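Long-range contact in oxidoreductase (Bordetella pertussis, PDB 3Q2K), which probably oxidises a UDP-linked N-acetylglucosaminuronic acid with NAD as cofactor, a step required for making 2,3-diacetamido-2,3-dideoxy-D-mannuronic acid: residues 270-281 with 287-298. Numbering follows the deposited sequence.
Sequences GSITILGEKGTV and AVNRIDEWKFAE
The rings of Trp-294 and Phe-296 stand on one side of the sheet with Val-281: CE2 of Phe-296 lies 3.4 Å above the indole plane, near the border of the indole rather than over its middle, while CD2 of Trp-294 sits in plane at the edge of the phenyl ring. Val-281 meets both rings obliquely, mainly through CG2, which is 3.4 Å from Trp-294 CE3 and 3.6 Å from Phe-296 CZ. Its chi1 of 161° sets CG1 anti to the backbone N and leaves CG2 to reach the aromatic pair. Further along, Phe-296 CD1 comes to 3.4 Å from CA of Gly-279, so the phenyl ring rests on bare backbone there. Beyond the segments, Phe-170 meets Phe-296 edge-to-face, Arg-169 adds a cation-pi contact, and Asp-303 accepts the indole NE1 bond.

The backbone evidence for pairing is a reciprocal couple: Thr-280 N to Lys-295 O at 2.7 Å and Lys-295 N to Thr-280 O at 3.0 Å, the latter straighter at the hydrogen (N-H...O 165°). On the side of the sheet away from the rings, the Thr-280 and Lys-295 side chains lie side by side, CG2 against CD, and Thr-280 OG1 bonds to Tyr-264 O of the second subunit. Near the turn, Ala-297 N binds Lys-278 O. The salt bridge from Lys-278 NZ to Glu-298 OE1, at 3.5 Å, is weak, with Glu-298 poorly ordered.

At the far end Val-288 N bonds to Gly-270 O, while Val-288 CG1 packs on Ser-271 CA and Ile-272 CG2; the side chain of Ala-287 is about 6 Å from the bound UDP-sugar. The 171° angle between strands 279-281 and 290-296 and the reciprocal bonds show antiparallel pairing; consecutive in sequence, strands 279-284 and 290-296 form a beta hairpin, with 290-296 at the edge of the mixed sheet within this chain, in the C-terminal alpha/beta domain of GFO/IDH/MocA oxidoreductases.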
loop_
_atom_site.group_PDB
_atom_site.type_symbol
_atom_site.label_atom_id
_atom_site.label_comp_id
_atom_site.label_asym_id
_atom_site.label_seq_id
_atom_site.Cartn_x
_atom_site.Cartn_y
_atom_site.Cartn_z
ATOM N N GLY C 270 -27.040 1.917 25.138
ATOM C CA GLY C 270 -26.066 0.827 25.177
ATOM C C GLY C 270 -26.772 -0.303 24.461
ATOM O O GLY C 270 -27.564 -0.997 25.092
ATOM N N SER C 271 -26.557 -0.479 23.160
ATOM C CA SER C 271 -27.482 -1.365 22.452
ATOM C C SER C 271 -26.801 -2.237 21.407
ATOM O O SER C 271 -25.672 -1.949 21.013
ATOM C CB SER C 271 -28.541 -0.545 21.723
ATOM O OG SER C 271 -27.867 0.171 20.702
ATOM N N ILE C 272 -27.515 -3.290 21.018
ATOM C CA ILE C 272 -27.178 -4.227 19.955
ATOM C C ILE C 272 -28.405 -4.607 19.133
ATOM O O ILE C 272 -29.490 -4.865 19.652
ATOM C CB ILE C 272 -26.409 -5.481 20.402
ATOM C CG1 ILE C 272 -26.073 -6.327 19.172
ATOM C CG2 ILE C 272 -27.193 -6.316 21.405
ATOM C CD1 ILE C 272 -24.764 -7.086 19.355
ATOM N N THR C 273 -28.255 -4.557 17.817
ATOM C CA THR C 273 -29.332 -4.933 16.913
ATOM C C THR C 273 -28.744 -6.012 16.018
ATOM O O THR C 273 -27.672 -5.788 15.445
ATOM C CB THR C 273 -29.587 -3.775 15.949
ATOM O OG1 THR C 273 -30.246 -2.732 16.667
ATOM C CG2 THR C 273 -30.514 -4.222 14.852
ATOM N N ILE C 274 -29.400 -7.167 15.944
ATOM C CA ILE C 274 -28.965 -8.217 15.036
ATOM C C ILE C 274 -30.045 -8.499 14.008
ATOM O O ILE C 274 -31.176 -8.791 14.387
ATOM C CB ILE C 274 -28.602 -9.486 15.819
ATOM C CG1 ILE C 274 -27.429 -9.177 16.746
ATOM C CG2 ILE C 274 -28.147 -10.623 14.906
ATOM C CD1 ILE C 274 -27.323 -10.206 17.857
ATOM N N LEU C 275 -29.702 -8.430 12.727
ATOM C CA LEU C 275 -30.693 -8.663 11.678
ATOM C C LEU C 275 -30.341 -9.916 10.892
ATOM O O LEU C 275 -29.213 -9.992 10.425
ATOM C CB LEU C 275 -30.696 -7.494 10.692
ATOM C CG LEU C 275 -31.062 -6.183 11.391
ATOM C CD1 LEU C 275 -31.200 -5.017 10.426
ATOM C CD2 LEU C 275 -32.408 -6.431 12.066
ATOM N N GLY C 276 -31.259 -10.869 10.755
ATOM C CA GLY C 276 -31.077 -12.040 9.906
ATOM C C GLY C 276 -32.216 -12.444 8.987
ATOM O O GLY C 276 -33.223 -11.754 8.829
ATOM N N GLU C 277 -32.032 -13.560 8.296
ATOM C CA GLU C 277 -32.995 -14.024 7.306
ATOM C C GLU C 277 -34.375 -14.260 7.914
ATOM O O GLU C 277 -35.379 -13.920 7.293
ATOM C CB GLU C 277 -32.476 -15.341 6.743
ATOM C CG GLU C 277 -33.203 -15.861 5.525
ATOM C CD GLU C 277 -32.846 -17.322 5.345
ATOM O OE1 GLU C 277 -31.764 -17.735 5.824
ATOM O OE2 GLU C 277 -33.660 -18.052 4.743
ATOM N N LYS C 278 -34.404 -14.768 9.143
ATOM C CA LYS C 278 -35.677 -15.096 9.767
ATOM C C LYS C 278 -35.772 -14.596 11.196
ATOM O O LYS C 278 -36.576 -15.147 11.942
ATOM C CB LYS C 278 -35.875 -16.610 9.877
ATOM C CG LYS C 278 -35.136 -17.494 8.891
ATOM C CD LYS C 278 -34.855 -18.836 9.549
ATOM C CE LYS C 278 -35.677 -19.951 8.929
ATOM N NZ LYS C 278 -35.218 -21.258 9.476
ATOM N N GLY C 279 -34.965 -13.610 11.574
ATOM C CA GLY C 279 -34.955 -13.149 12.958
ATOM C C GLY C 279 -34.556 -11.682 12.935
ATOM O O GLY C 279 -33.755 -11.214 12.132
ATOM N N THR C 280 -35.139 -10.895 13.826
ATOM C CA THR C 280 -34.729 -9.517 14.008
ATOM C C THR C 280 -34.729 -9.258 15.510
ATOM O O THR C 280 -35.688 -9.549 16.219
ATOM C CB THR C 280 -35.779 -8.633 13.337
ATOM O OG1 THR C 280 -35.460 -8.550 11.941
ATOM C CG2 THR C 280 -35.817 -7.282 14.042
ATOM N N VAL C 281 -33.622 -8.784 16.062
ATOM C CA VAL C 281 -33.579 -8.554 17.499
ATOM C C VAL C 281 -32.869 -7.234 17.777
ATOM O O VAL C 281 -31.865 -6.901 17.143
ATOM C CB VAL C 281 -32.940 -9.717 18.291
ATOM C CG1 VAL C 281 -32.495 -9.300 19.680
ATOM C CG2 VAL C 281 -33.992 -10.808 18.454
ATOM N N ALA C 287 -27.832 0.056 28.677
ATOM C CA ALA C 287 -26.876 -1.038 28.869
ATOM C C ALA C 287 -27.410 -2.411 28.469
ATOM O O ALA C 287 -27.399 -3.337 29.270
ATOM C CB ALA C 287 -26.311 -1.058 30.286
ATOM N N VAL C 288 -27.929 -2.535 27.252
ATOM C CA VAL C 288 -28.402 -3.795 26.691
ATOM C C VAL C 288 -29.231 -4.469 27.771
ATOM O O VAL C 288 -29.047 -5.647 28.038
ATOM C CB VAL C 288 -27.308 -4.732 26.120
ATOM C CG1 VAL C 288 -26.809 -4.230 24.750
ATOM C CG2 VAL C 288 -26.159 -4.912 27.108
ATOM N N ASN C 289 -30.164 -3.719 28.345
ATOM C CA ASN C 289 -30.908 -4.191 29.504
ATOM C C ASN C 289 -32.398 -4.261 29.188
ATOM O O ASN C 289 -33.207 -4.628 30.037
ATOM C CB ASN C 289 -30.714 -3.212 30.661
ATOM C CG ASN C 289 -30.935 -1.779 30.222
ATOM O OD1 ASN C 289 -30.071 -1.160 29.602
ATOM N ND2 ASN C 289 -32.119 -1.257 30.512
ATOM N N ARG C 290 -32.761 -3.916 27.957
ATOM C CA ARG C 290 -34.168 -3.925 27.609
ATOM C C ARG C 290 -34.396 -4.298 26.153
ATOM O O ARG C 290 -34.060 -3.553 25.234
ATOM C CB ARG C 290 -34.816 -2.559 27.850
ATOM C CG ARG C 290 -36.201 -2.528 27.224
ATOM C CD ARG C 290 -36.935 -1.215 27.436
ATOM N NE ARG C 290 -36.591 -0.356 26.309
ATOM C CZ ARG C 290 -35.854 0.737 26.447
ATOM N NH1 ARG C 290 -35.467 1.084 27.668
ATOM N NH2 ARG C 290 -35.541 1.469 25.388
ATOM N N ILE C 291 -35.024 -5.451 25.963
ATOM C CA ILE C 291 -35.220 -5.950 24.610
ATOM C C ILE C 291 -36.369 -5.165 23.997
ATOM O O ILE C 291 -37.489 -5.254 24.494
ATOM C CB ILE C 291 -35.599 -7.438 24.677
ATOM C CG1 ILE C 291 -34.386 -8.268 25.092
ATOM C CG2 ILE C 291 -36.164 -7.973 23.369
ATOM C CD1 ILE C 291 -34.753 -9.729 25.223
ATOM N N ASP C 292 -36.122 -4.482 22.884
ATOM C CA ASP C 292 -37.160 -3.702 22.209
ATOM C C ASP C 292 -37.832 -4.352 21.006
ATOM O O ASP C 292 -39.036 -4.197 20.814
ATOM C CB ASP C 292 -36.653 -2.327 21.767
ATOM C CG ASP C 292 -36.360 -1.427 22.941
ATOM O OD1 ASP C 292 -37.148 -1.411 23.911
ATOM O OD2 ASP C 292 -35.305 -0.770 22.865
ATOM N N GLU C 293 -37.061 -5.026 20.160
ATOM C CA GLU C 293 -37.660 -5.616 18.967
ATOM C C GLU C 293 -37.287 -7.092 19.022
ATOM O O GLU C 293 -36.249 -7.516 19.533
ATOM C CB GLU C 293 -37.199 -4.923 17.677
ATOM C CG GLU C 293 -38.311 -4.665 16.657
ATOM C CD GLU C 293 -39.055 -3.349 16.837
ATOM O OE1 GLU C 293 -38.514 -2.420 17.482
ATOM O OE2 GLU C 293 -40.182 -3.225 16.309
ATOM N N TRP C 294 -38.209 -7.927 18.571
ATOM C CA TRP C 294 -37.938 -9.345 18.735
ATOM C C TRP C 294 -38.963 -10.044 17.849
ATOM O O TRP C 294 -40.129 -10.154 18.220
ATOM C CB TRP C 294 -37.959 -9.729 20.218
ATOM C CG TRP C 294 -37.869 -11.206 20.521
ATOM C CD1 TRP C 294 -38.824 -12.155 20.280
ATOM C CD2 TRP C 294 -36.746 -11.912 21.065
ATOM N NE1 TRP C 294 -38.377 -13.400 20.658
ATOM C CE2 TRP C 294 -37.096 -13.277 21.129
ATOM C CE3 TRP C 294 -35.468 -11.525 21.478
ATOM C CZ2 TRP C 294 -36.224 -14.251 21.616
ATOM C CZ3 TRP C 294 -34.598 -12.496 21.934
ATOM C CH2 TRP C 294 -34.979 -13.845 22.011
ATOM N N LYS C 295 -38.531 -10.424 16.650
ATOM C CA LYS C 295 -39.384 -11.030 15.636
ATOM C C LYS C 295 -38.648 -12.184 14.962
ATOM O O LYS C 295 -37.541 -11.917 14.501
ATOM C CB LYS C 295 -39.648 -9.973 14.565
ATOM C CG LYS C 295 -40.109 -8.629 15.114
ATOM C CD LYS C 295 -39.785 -7.518 14.123
ATOM C CE LYS C 295 -40.655 -6.279 14.253
ATOM N NZ LYS C 295 -40.649 -5.626 12.911
ATOM N N PHE C 296 -39.262 -13.366 14.883
ATOM C CA PHE C 296 -38.725 -14.622 14.352
ATOM C C PHE C 296 -39.710 -15.387 13.471
ATOM O O PHE C 296 -40.919 -15.302 13.673
ATOM C CB PHE C 296 -38.280 -15.550 15.482
ATOM C CG PHE C 296 -37.025 -15.079 16.149
ATOM C CD1 PHE C 296 -35.791 -15.241 15.535
ATOM C CD2 PHE C 296 -37.097 -14.469 17.389
ATOM C CE1 PHE C 296 -34.634 -14.746 16.141
ATOM C CE2 PHE C 296 -35.959 -13.964 18.000
ATOM C CZ PHE C 296 -34.721 -14.120 17.381
ATOM N N ALA C 297 -39.238 -16.126 12.472
ATOM C CA ALA C 297 -40.181 -16.753 11.544
ATOM C C ALA C 297 -40.995 -17.832 12.246
ATOM O O ALA C 297 -42.082 -18.200 11.805
ATOM C CB ALA C 297 -39.474 -17.367 10.351
ATOM N N GLU C 298 -40.455 -18.359 13.339
ATOM C CA GLU C 298 -41.067 -19.523 13.965
ATOM C C GLU C 298 -40.972 -19.412 15.484
ATOM O O GLU C 298 -39.940 -18.978 16.001
ATOM C CB GLU C 298 -40.399 -20.797 13.450
ATOM C CG GLU C 298 -38.905 -20.846 13.713
ATOM C CD GLU C 298 -38.131 -21.226 12.464
ATOM O OE1 GLU C 298 -36.888 -21.358 12.536
ATOM O OE2 GLU C 298 -38.784 -21.376 11.402
#